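Local structure of extracellular invertase (Aspergillus kawachii, 5XH8) at residues Asn92-Phe98 and Tyr115-Leu121; Ser336-Arg341 and Ala419-Lys423; Glu434-Asn440 and Phe577-Gly583; Pro451-Val457 and Thr591-Leu596. The protein is a glycoside hydrolase family 32 beta-fructofuranosidase with high transfructosylation activity, probably splitting sucrose and passing on its fructosyl unit to build fructooligosaccharides. All blocks are in the same frame, centred on the assembly; numbering follows the deposited sequence.

Overall arrangement
None of the four contacts is wholly buried. The centre of contact 2 lies nearest the chain's centre, about 18 Å away, and that of contact 3 farthest, about 31 Å. Contacts 1 and 4 are antiparallel strand pairs with backbone hydrogen bonds, contact 1 in the beta-propeller and contact 4 in the C-terminal beta-sandwich, their centres 43 Å apart. Contact 3 joins the sandwich's two sheets by side-chain packing and CA-H...O contacts, with no hydrogen bond between its segments; its strand 430-439 neighbours strand 585-594 of contact 4, and the nearest atoms of the two contacts are about 5 Å apart. In contact 2, charged groups bind a propeller loop to the short helix leading into the sandwich.

Contact 1: Asn92-Phe98 and Tyr115-Leu121; sequences NDPVAVF and YTSVSYL
Strands 96-98 and 115-118 run antiparallel, with 158° between their directions and 4.9 Å between their axes at closest. Val-97 faces Ser-117 in a non-hydrogen-bonded pair, CA to CA 5.3 Å. In the hydrogen-bonded pair beside it, Val-118 N donates to Ala-96 O (2.9 Å) and Ala-96 N to Val-118 O (3.2 Å); Phe-98 N continues the ladder to Thr-116 O (2.8 Å). Val-95, at phi/psi -100/-46, also sends its N to Val-118 O (3.0 Å), so two residues face one in a classic beta bulge. This hairpin supplies the first two strands of a four-stranded blade of the GH32 beta-propeller. Val-118, a t rotamer, is its main bump: CG2 sits 3.5 Å from the centroid of the Phe-98 ring, over its face, while the small Ala-96 lets its CB approach Val-118 CB to 3.7 Å. Next to them, Leu-121 CD1 fits against Val-95 CG1 at 3.3 Å. On the opposite face Val-97 CG1 rests 3.9 Å from Tyr-115 CD2. Tyr-115, chi1 p, reaches Asp-93, its OH donating to OD2 (2.6 Å); Lys-150 salt-bridges the other carboxylate oxygen. Asn-92 OD1 hydrogen-bonds Tyr-120 of the second subunit.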
# COMPACT_ATOMS: atom_id res chain seq x y z
N ASN A 92 -2.05 -6.49 5.35
CA ASN A 92 -1.79 -6.32 3.90
C ASN A 92 -2.72 -7.12 3.03
O ASN A 92 -2.92 -6.77 1.85
CB ASN A 92 -0.37 -6.71 3.55
CG ASN A 92 0.69 -5.94 4.34
OD1 ASN A 92 0.44 -4.86 4.91
ND2 ASN A 92 1.90 -6.50 4.34
N ASP A 93 -3.27 -8.21 3.59
CA ASP A 93 -4.10 -9.15 2.83
C ASP A 93 -5.44 -9.43 3.54
O ASP A 93 -5.78 -10.59 3.80
CB ASP A 93 -3.33 -10.46 2.55
CG ASP A 93 -2.72 -11.08 3.80
OD1 ASP A 93 -2.99 -10.63 4.93
OD2 ASP A 93 -1.95 -12.05 3.63
N PRO A 94 -6.19 -8.37 3.88
CA PRO A 94 -7.42 -8.59 4.66
C PRO A 94 -8.47 -9.40 3.89
O PRO A 94 -9.28 -10.07 4.51
CB PRO A 94 -7.92 -7.15 4.95
CG PRO A 94 -7.37 -6.34 3.79
CD PRO A 94 -6.02 -6.96 3.51
N VAL A 95 -8.44 -9.37 2.55
CA VAL A 95 -9.48 -10.02 1.74
C VAL A 95 -9.02 -11.39 1.22
O VAL A 95 -9.78 -12.34 1.31
CB VAL A 95 -9.96 -9.08 0.61
CG1 VAL A 95 -10.85 -9.80 -0.38
CG2 VAL A 95 -10.68 -7.89 1.23
N ALA A 96 -7.80 -11.50 0.68
CA ALA A 96 -7.38 -12.77 0.10
C ALA A 96 -5.87 -12.91 0.02
O ALA A 96 -5.13 -11.89 0.03
CB ALA A 96 -8.00 -12.94 -1.30
N VAL A 97 -5.44 -14.16 -0.04
CA VAL A 97 -4.07 -14.53 -0.33
C VAL A 97 -4.08 -15.13 -1.72
O VAL A 97 -4.73 -16.16 -1.96
CB VAL A 97 -3.54 -15.57 0.66
CG1 VAL A 97 -2.19 -16.16 0.18
CG2 VAL A 97 -3.39 -14.96 2.04
N PHE A 98 -3.36 -14.49 -2.64
CA PHE A 98 -3.18 -14.99 -4.00
C PHE A 98 -1.81 -15.67 -4.12
O PHE A 98 -1.10 -15.86 -3.12
CB PHE A 98 -3.39 -13.84 -5.01
CG PHE A 98 -4.84 -13.52 -5.36
CD1 PHE A 98 -5.95 -14.11 -4.70
CD2 PHE A 98 -5.11 -12.58 -6.35
CE1 PHE A 98 -7.25 -13.76 -5.05
CE2 PHE A 98 -6.41 -12.23 -6.69
CZ PHE A 98 -7.48 -12.83 -6.06
N TYR A 115 4.36 -12.95 -2.26
CA TYR A 115 3.02 -13.34 -2.69
C TYR A 115 2.10 -12.15 -2.88
O TYR A 115 2.36 -11.04 -2.35
CB TYR A 115 2.40 -14.31 -1.68
CG TYR A 115 1.92 -13.68 -0.37
CD1 TYR A 115 2.81 -13.40 0.67
CD2 TYR A 115 0.58 -13.37 -0.17
CE1 TYR A 115 2.38 -12.83 1.85
CE2 TYR A 115 0.14 -12.78 1.01
CZ TYR A 115 1.04 -12.51 2.02
OH TYR A 115 0.60 -11.96 3.19
N THR A 116 1.03 -12.38 -3.61
CA THR A 116 0.06 -11.32 -3.84
C THR A 116 -0.93 -11.26 -2.68
O THR A 116 -1.74 -12.17 -2.47
CB THR A 116 -0.69 -11.44 -5.18
OG1 THR A 116 0.26 -11.38 -6.25
CG2 THR A 116 -1.68 -10.28 -5.33
N SER A 117 -0.85 -10.15 -1.95
CA SER A 117 -1.72 -9.81 -0.83
C SER A 117 -2.90 -8.96 -1.37
O SER A 117 -2.68 -7.94 -2.00
CB SER A 117 -0.91 -9.07 0.23
OG SER A 117 0.00 -8.13 -0.32
N VAL A 118 -4.13 -9.43 -1.15
CA VAL A 118 -5.33 -8.84 -1.74
C VAL A 118 -6.17 -8.06 -0.68
O VAL A 118 -6.52 -8.59 0.39
CB VAL A 118 -6.18 -9.89 -2.44
CG1 VAL A 118 -7.49 -9.32 -2.98
CG2 VAL A 118 -5.39 -10.55 -3.57
N SER A 119 -6.46 -6.80 -1.01
CA SER A 119 -7.23 -5.90 -0.14
C SER A 119 -8.61 -5.47 -0.67
O SER A 119 -9.41 -4.91 0.09
CB SER A 119 -6.40 -4.66 0.13
OG SER A 119 -5.19 -4.98 0.77
N TYR A 120 -8.89 -5.72 -1.95
CA TYR A 120 -10.15 -5.31 -2.60
C TYR A 120 -10.54 -6.31 -3.67
O TYR A 120 -9.68 -6.76 -4.44
CB TYR A 120 -10.05 -3.92 -3.27
CG TYR A 120 -9.80 -2.84 -2.27
CD1 TYR A 120 -10.85 -2.27 -1.54
CD2 TYR A 120 -8.50 -2.41 -2.01
CE1 TYR A 120 -10.59 -1.31 -0.57
CE2 TYR A 120 -8.24 -1.47 -1.02
CZ TYR A 120 -9.28 -0.92 -0.31
OH TYR A 120 -9.01 0.03 0.65
N LEU A 121 -11.82 -6.64 -3.71
CA LEU A 121 -12.43 -7.49 -4.73
C LEU A 121 -13.70 -6.76 -5.24
O LEU A 121 -14.24 -5.93 -4.52
CB LEU A 121 -12.80 -8.84 -4.12
CG LEU A 121 -11.67 -9.83 -3.83
CD1 LEU A 121 -12.23 -11.07 -3.13
CD2 LEU A 121 -10.96 -10.26 -5.12
O HOH W 1 1.38 -9.63 4.53

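Contact 2: Ser336-Arg341 and Ala419-Lys423; sequences SGAPDR and ARETK
Arg-420, Arg-341 and Glu-421 carry most of the buried surface. Residues 336-341 leave a helix at Ser-336, turn through Gly-337 at positive phi (69°) and extend to Arg-341; opposite, Ala-419 is the N-cap of a helix whose first turn closes from Lys-423 N to Ala-419 O (2.9 Å). The carboxylate of Glu-421 (chi1 m) meets the guanidinium of Arg-341 (m, t, m) edge-on in a two-pronged salt bridge, NH1 to OE1 2.8 Å and NH2 to OE2 2.8 Å; Ser-336 OG also hydrogen-bonds OE2 at 2.8 Å. Arg-420 (p, t, p) lays one guanidinium face over the small Ala-338, CB to NH1 3.8 Å, and water 2 links its NH1 (3.0 Å) to Ser-336 O (2.5 Å). Arg-420 NE lies only 3.9 Å from Arg-341 NH1, a like-charge approach offset by Glu-375, which salt-bridges both arginines. The contact thus ties the loop between helix 331-336 and propeller strand 341-348 to helix 420-426, which follows strand 408-418 and precedes sandwich strand 430-439.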
# COMPACT_ATOMS: atom_id res chain seq x y z
N SER A 336 17.46 -40.67 -7.39
CA SER A 336 17.19 -41.11 -8.75
C SER A 336 18.34 -40.83 -9.71
O SER A 336 18.28 -41.19 -10.87
CB SER A 336 15.94 -40.41 -9.27
OG SER A 336 16.19 -39.02 -9.38
N GLY A 337 19.36 -40.13 -9.23
CA GLY A 337 20.47 -39.70 -10.04
C GLY A 337 20.14 -38.64 -11.06
O GLY A 337 20.86 -38.51 -12.04
N ALA A 338 19.07 -37.85 -10.86
CA ALA A 338 18.69 -36.84 -11.86
C ALA A 338 19.67 -35.66 -11.87
O ALA A 338 20.23 -35.32 -10.84
CB ALA A 338 17.29 -36.31 -11.56
N PRO A 339 19.84 -34.99 -13.02
CA PRO A 339 20.52 -33.72 -13.01
C PRO A 339 19.54 -32.63 -12.49
O PRO A 339 18.40 -32.96 -12.08
CB PRO A 339 20.86 -33.50 -14.48
CG PRO A 339 19.71 -34.12 -15.19
CD PRO A 339 19.29 -35.30 -14.36
N ASP A 340 19.97 -31.37 -12.50
CA ASP A 340 19.07 -30.24 -12.18
C ASP A 340 17.85 -30.32 -13.10
O ASP A 340 17.97 -30.60 -14.30
CB ASP A 340 19.73 -28.89 -12.40
CG ASP A 340 20.91 -28.62 -11.47
OD1 ASP A 340 21.03 -29.15 -10.35
OD2 ASP A 340 21.71 -27.77 -11.89
N ARG A 341 16.67 -30.11 -12.53
CA ARG A 341 15.42 -30.21 -13.30
C ARG A 341 14.57 -28.99 -13.07
O ARG A 341 14.83 -28.24 -12.14
CB ARG A 341 14.65 -31.46 -12.88
CG ARG A 341 15.30 -32.75 -13.37
CD ARG A 341 14.53 -33.95 -12.93
NE ARG A 341 14.72 -34.25 -11.51
CZ ARG A 341 14.08 -35.23 -10.86
NH1 ARG A 341 13.17 -35.97 -11.48
NH2 ARG A 341 14.35 -35.45 -9.59
N ALA A 419 7.58 -36.66 -14.52
CA ALA A 419 8.82 -36.72 -13.76
C ALA A 419 9.24 -38.18 -13.50
O ALA A 419 8.39 -39.04 -13.20
CB ALA A 419 8.69 -35.98 -12.45
N ARG A 420 10.54 -38.43 -13.59
CA ARG A 420 11.03 -39.80 -13.74
C ARG A 420 10.60 -40.73 -12.63
O ARG A 420 10.13 -41.85 -12.91
CB ARG A 420 12.54 -39.86 -13.99
CG ARG A 420 13.44 -39.46 -12.83
CD ARG A 420 14.86 -39.15 -13.31
NE ARG A 420 14.83 -38.08 -14.31
CZ ARG A 420 15.88 -37.66 -15.02
NH1 ARG A 420 17.09 -38.17 -14.83
NH2 ARG A 420 15.71 -36.70 -15.91
N GLU A 421 10.69 -40.26 -11.39
CA GLU A 421 10.39 -41.08 -10.22
C GLU A 421 8.89 -41.38 -10.09
O GLU A 421 8.49 -42.48 -9.65
CB GLU A 421 10.88 -40.44 -8.95
CG GLU A 421 12.36 -40.07 -8.96
CD GLU A 421 12.65 -38.62 -9.34
OE1 GLU A 421 11.90 -38.03 -10.14
OE2 GLU A 421 13.66 -38.08 -8.84
N THR A 422 8.06 -40.41 -10.47
CA THR A 422 6.62 -40.59 -10.53
C THR A 422 6.23 -41.58 -11.63
O THR A 422 5.36 -42.43 -11.41
CB THR A 422 5.90 -39.25 -10.72
OG1 THR A 422 6.05 -38.50 -9.52
CG2 THR A 422 4.42 -39.44 -11.01
N LYS A 423 6.84 -41.47 -12.81
CA LYS A 423 6.55 -42.43 -13.87
C LYS A 423 6.87 -43.88 -13.44
O LYS A 423 6.05 -44.80 -13.67
CB LYS A 423 7.28 -42.07 -15.17
CG LYS A 423 6.91 -42.99 -16.31
CD LYS A 423 7.54 -42.58 -17.62
CE LYS A 423 6.99 -43.43 -18.77
NZ LYS A 423 7.86 -43.22 -19.95
O HOH W 2 18.07 -40.60 -13.32

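Contact 3: Glu434-Asn440 and Phe577-Gly583; sequences ESGRTLN and FFHNGVG
Three carbonyl oxygens crowd together at one end of this contact: Asn-440 O is 2.9 Å from Gly-581 O and 3.2 Å from Gly-583 O, acceptors all, and no hydrogen bond spans the two segments. Two CA-H...O contacts accompany this approach, Gly-581 CA to Asn-440 O at 3.3 Å and Asn-440 CA to Gly-583 O at 3.5 Å. Strands 437-439 and 577-580 belong to the two facing sheets of the C-terminal beta-sandwich; their axes approach to 8.7 Å and their directions differ by 29°. Phe-577 (chi1 m), the residue with the most area buried here, fills much of the gap. Arg-437 (p, t, m) places CD over its ring face, 3.4 Å from the centroid, in a CH-pi contact, and Leu-439 (m, t) sets CD1 3.8 Å from Phe-577 CB. Phe-587, edge-to-face, adds another ring. His-579, chi1 t, turns inward and fastens its own loop, NE2 donating to Gly-583 O at 2.8 Å. There Asn-580 OD1 accepts from Val-582 N (3.3 Å) in an Asx turn, and Gly-581, at phi/psi 91/-12, has a backbone where a CB would strike the preceding carbonyl. The backbones of Arg-437 and Leu-439 hydrogen-bond Phe-587 and Val-585 within their own sheet, so the join between sheets here depends on CH and apolar contacts.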
# COMPACT_ATOMS: atom_id res chain seq x y z
N GLU A 434 -0.79 -56.57 -24.70
CA GLU A 434 -1.78 -56.95 -25.67
C GLU A 434 -1.06 -56.94 -27.01
O GLU A 434 -0.28 -56.02 -27.28
CB GLU A 434 -2.92 -55.94 -25.66
CG GLU A 434 -3.96 -56.09 -26.76
CD GLU A 434 -4.90 -57.27 -26.57
OE1 GLU A 434 -5.08 -57.79 -25.44
OE2 GLU A 434 -5.50 -57.68 -27.58
N SER A 435 -1.32 -57.94 -27.85
CA SER A 435 -0.58 -58.12 -29.11
C SER A 435 -0.81 -57.00 -30.09
O SER A 435 -1.93 -56.54 -30.26
CB SER A 435 -0.98 -59.43 -29.80
OG SER A 435 -0.50 -60.53 -29.07
N GLY A 436 0.26 -56.60 -30.77
CA GLY A 436 0.16 -55.65 -31.87
C GLY A 436 -0.73 -56.17 -32.98
O GLY A 436 -1.01 -57.36 -33.05
N ARG A 437 -1.21 -55.27 -33.82
CA ARG A 437 -2.08 -55.65 -34.93
C ARG A 437 -2.26 -54.49 -35.86
O ARG A 437 -2.01 -53.34 -35.49
CB ARG A 437 -3.45 -56.06 -34.43
CG ARG A 437 -4.22 -54.92 -33.78
CD ARG A 437 -5.27 -55.47 -32.85
NE ARG A 437 -6.20 -56.28 -33.59
CZ ARG A 437 -6.74 -57.42 -33.17
NH1 ARG A 437 -6.45 -57.95 -31.99
NH2 ARG A 437 -7.57 -58.05 -33.99
N THR A 438 -2.73 -54.79 -37.06
CA THR A 438 -3.08 -53.79 -38.03
C THR A 438 -4.57 -53.80 -38.19
O THR A 438 -5.18 -54.87 -38.16
CB THR A 438 -2.35 -54.09 -39.34
OG1 THR A 438 -0.95 -54.03 -39.07
CG2 THR A 438 -2.69 -53.08 -40.43
N LEU A 439 -5.17 -52.62 -38.30
CA LEU A 439 -6.61 -52.49 -38.54
C LEU A 439 -6.82 -51.65 -39.79
O LEU A 439 -6.17 -50.62 -39.95
CB LEU A 439 -7.32 -51.85 -37.35
CG LEU A 439 -7.44 -52.64 -36.04
CD1 LEU A 439 -8.28 -51.86 -35.04
CD2 LEU A 439 -8.05 -54.02 -36.25
N ASN A 440 -7.73 -52.10 -40.65
CA ASN A 440 -8.15 -51.36 -41.86
C ASN A 440 -9.63 -51.06 -41.94
O ASN A 440 -10.00 -50.08 -42.57
CB ASN A 440 -7.76 -52.12 -43.12
CG ASN A 440 -6.27 -52.14 -43.34
OD1 ASN A 440 -5.72 -51.23 -43.95
ND2 ASN A 440 -5.62 -53.18 -42.84
N PHE A 577 -9.02 -51.55 -29.10
CA PHE A 577 -8.48 -50.82 -30.25
C PHE A 577 -9.66 -50.12 -30.91
O PHE A 577 -10.79 -50.61 -30.86
CB PHE A 577 -7.82 -51.74 -31.29
CG PHE A 577 -6.66 -52.52 -30.75
CD1 PHE A 577 -5.39 -51.98 -30.76
CD2 PHE A 577 -6.84 -53.80 -30.24
CE1 PHE A 577 -4.31 -52.69 -30.24
CE2 PHE A 577 -5.77 -54.52 -29.73
CZ PHE A 577 -4.50 -53.96 -29.73
N PHE A 578 -9.40 -48.97 -31.50
CA PHE A 578 -10.42 -48.24 -32.24
C PHE A 578 -9.81 -47.71 -33.52
O PHE A 578 -8.68 -47.21 -33.51
CB PHE A 578 -10.98 -47.08 -31.42
CG PHE A 578 -11.64 -46.02 -32.26
CD1 PHE A 578 -12.92 -46.22 -32.78
CD2 PHE A 578 -10.98 -44.85 -32.59
CE1 PHE A 578 -13.53 -45.26 -33.57
CE2 PHE A 578 -11.58 -43.88 -33.38
CZ PHE A 578 -12.86 -44.08 -33.86
N HIS A 579 -10.56 -47.81 -34.61
CA HIS A 579 -10.12 -47.34 -35.94
C HIS A 579 -11.38 -47.13 -36.78
O HIS A 579 -12.28 -47.98 -36.76
CB HIS A 579 -9.16 -48.36 -36.55
CG HIS A 579 -8.79 -48.06 -37.98
ND1 HIS A 579 -8.26 -46.86 -38.37
CD2 HIS A 579 -8.89 -48.82 -39.09
CE1 HIS A 579 -8.04 -46.88 -39.68
NE2 HIS A 579 -8.42 -48.07 -40.14
N ASN A 580 -11.48 -45.99 -37.48
CA ASN A 580 -12.74 -45.63 -38.18
C ASN A 580 -12.85 -46.21 -39.60
O ASN A 580 -13.78 -45.91 -40.33
CB ASN A 580 -12.96 -44.12 -38.20
CG ASN A 580 -11.99 -43.40 -39.10
OD1 ASN A 580 -10.90 -43.90 -39.39
ND2 ASN A 580 -12.35 -42.19 -39.50
N GLY A 581 -11.87 -47.01 -40.01
CA GLY A 581 -11.90 -47.67 -41.29
C GLY A 581 -11.25 -46.90 -42.41
O GLY A 581 -11.01 -47.48 -43.46
N VAL A 582 -10.94 -45.61 -42.19
CA VAL A 582 -10.33 -44.79 -43.23
C VAL A 582 -8.82 -45.06 -43.23
O VAL A 582 -8.08 -44.58 -42.37
CB VAL A 582 -10.64 -43.29 -43.04
CG1 VAL A 582 -9.94 -42.45 -44.10
CG2 VAL A 582 -12.15 -43.07 -43.09
N GLY A 583 -8.38 -45.86 -44.21
CA GLY A 583 -7.00 -46.26 -44.32
C GLY A 583 -6.69 -47.34 -43.32
O GLY A 583 -7.59 -48.03 -42.84

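Contact 4: Pro451-Val457 and Thr591-Leu596; sequences PSEKFFV and TVSEGL
Leu-596 lies across the start of strand 455-457, its CG 4.0 Å from Phe-455 CB and its CD2 3.7 Å from Val-457 CG2. The strand pairs antiparallel with 591-594 in a sheet of the C-terminal beta-sandwich, at 148° and 4.6 Å between axes. Val-457 and Ser-593 form the hydrogen-bonded pair, Val-457 N to Ser-593 O 2.8 Å and Ser-593 N to Val-457 O 2.9 Å; Phe-456 faces Glu-594 in the non-hydrogen-bonded pair, CA to CA 4.3 Å. Gly-595 N adds a nearly linear hydrogen bond to Phe-455 O (2.8 Å). Its phi/psi of 110/-33 would drive a CB into the preceding carbonyl, so glycine suits the exit from the strand. Val-592 CG1 packs against Pro-451 CD (4.1 Å) and Phe-456 CB (4.3 Å), while Arg-29 makes a cation-pi contact with Phe-455. The long, extended Glu-594 (t, t) reaches the turn before the strand, where its OE2 accepts from Ser-452 N (3.0 Å), Ser-452 OG (2.9 Å) and, weakly, Glu-453 N (3.3 Å).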
# COMPACT_ATOMS: atom_id res chain seq x y z
N PRO A 451 -7.68 -54.06 -17.82
CA PRO A 451 -7.55 -53.88 -16.38
C PRO A 451 -8.88 -54.09 -15.71
O PRO A 451 -9.91 -53.83 -16.30
CB PRO A 451 -7.10 -52.40 -16.24
CG PRO A 451 -7.47 -51.75 -17.52
CD PRO A 451 -7.36 -52.83 -18.57
N SER A 452 -8.83 -54.57 -14.48
CA SER A 452 -10.03 -54.75 -13.69
C SER A 452 -10.30 -53.56 -12.78
O SER A 452 -11.24 -53.62 -12.00
CB SER A 452 -9.89 -56.01 -12.85
OG SER A 452 -8.78 -55.86 -11.98
N GLU A 453 -9.46 -52.51 -12.81
CA GLU A 453 -9.80 -51.28 -12.09
C GLU A 453 -9.42 -50.04 -12.89
O GLU A 453 -8.70 -50.13 -13.89
CB GLU A 453 -9.20 -51.25 -10.68
CG GLU A 453 -7.68 -51.24 -10.64
CD GLU A 453 -7.12 -51.06 -9.23
OE1 GLU A 453 -7.87 -50.79 -8.26
OE2 GLU A 453 -5.89 -51.19 -9.10
N LYS A 454 -9.91 -48.88 -12.43
CA LYS A 454 -9.78 -47.64 -13.17
C LYS A 454 -8.48 -46.86 -12.79
O LYS A 454 -8.49 -45.63 -12.66
CB LYS A 454 -11.03 -46.80 -12.93
CG LYS A 454 -12.34 -47.49 -13.32
CD LYS A 454 -13.54 -46.58 -13.12
CE LYS A 454 -14.84 -47.35 -13.40
NZ LYS A 454 -16.04 -46.51 -13.16
N PHE A 455 -7.38 -47.59 -12.63
CA PHE A 455 -6.09 -47.06 -12.22
C PHE A 455 -5.07 -47.80 -13.07
O PHE A 455 -4.75 -48.95 -12.79
CB PHE A 455 -5.85 -47.29 -10.72
CG PHE A 455 -6.90 -46.67 -9.82
CD1 PHE A 455 -8.05 -47.38 -9.45
CD2 PHE A 455 -6.72 -45.39 -9.31
CE1 PHE A 455 -9.01 -46.81 -8.61
CE2 PHE A 455 -7.65 -44.83 -8.46
CZ PHE A 455 -8.81 -45.54 -8.11
N PHE A 456 -4.64 -47.20 -14.17
CA PHE A 456 -3.71 -47.86 -15.06
C PHE A 456 -2.95 -46.90 -15.94
O PHE A 456 -3.39 -45.77 -16.15
CB PHE A 456 -4.43 -48.88 -15.99
CG PHE A 456 -5.48 -48.27 -16.90
CD1 PHE A 456 -5.15 -47.83 -18.17
CD2 PHE A 456 -6.80 -48.16 -16.48
CE1 PHE A 456 -6.11 -47.27 -19.00
CE2 PHE A 456 -7.76 -47.59 -17.30
CZ PHE A 456 -7.42 -47.15 -18.56
N VAL A 457 -1.82 -47.38 -16.47
CA VAL A 457 -1.11 -46.73 -17.57
C VAL A 457 -1.22 -47.61 -18.80
O VAL A 457 -1.02 -48.82 -18.68
CB VAL A 457 0.41 -46.56 -17.28
CG1 VAL A 457 1.09 -45.83 -18.44
CG2 VAL A 457 0.63 -45.84 -15.95
N THR A 591 1.28 -51.98 -23.85
CA THR A 591 1.54 -52.34 -22.45
C THR A 591 0.50 -51.69 -21.52
O THR A 591 0.18 -50.51 -21.66
CB THR A 591 2.96 -51.94 -22.04
OG1 THR A 591 3.89 -52.56 -22.93
CG2 THR A 591 3.27 -52.40 -20.61
N VAL A 592 -0.02 -52.48 -20.59
CA VAL A 592 -0.98 -51.99 -19.60
C VAL A 592 -0.37 -52.31 -18.26
O VAL A 592 -0.02 -53.47 -18.00
CB VAL A 592 -2.37 -52.66 -19.71
CG1 VAL A 592 -3.28 -52.18 -18.57
CG2 VAL A 592 -3.01 -52.39 -21.06
N SER A 593 -0.21 -51.28 -17.42
CA SER A 593 0.26 -51.46 -16.06
C SER A 593 -0.86 -50.98 -15.15
O SER A 593 -1.37 -49.85 -15.31
CB SER A 593 1.56 -50.68 -15.85
OG SER A 593 1.92 -50.70 -14.48
N GLU A 594 -1.24 -51.82 -14.19
CA GLU A 594 -2.46 -51.65 -13.43
C GLU A 594 -2.18 -51.40 -11.96
O GLU A 594 -1.30 -52.02 -11.39
CB GLU A 594 -3.33 -52.91 -13.57
CG GLU A 594 -4.77 -52.72 -13.14
CD GLU A 594 -5.60 -53.99 -13.29
OE1 GLU A 594 -5.30 -54.82 -14.18
OE2 GLU A 594 -6.57 -54.14 -12.51
N GLY A 595 -2.94 -50.50 -11.34
CA GLY A 595 -2.80 -50.23 -9.91
C GLY A 595 -2.20 -48.88 -9.54
O GLY A 595 -2.57 -48.31 -8.52
N LEU A 596 -1.27 -48.38 -10.36
CA LEU A 596 -0.50 -47.15 -10.07
C LEU A 596 0.13 -47.28 -8.69
O LEU A 596 0.69 -48.32 -8.38
CB LEU A 596 -1.38 -45.90 -10.21
CG LEU A 596 -2.18 -45.78 -11.51
CD1 LEU A 596 -2.95 -44.47 -11.51
CD2 LEU A 596 -1.31 -45.91 -12.75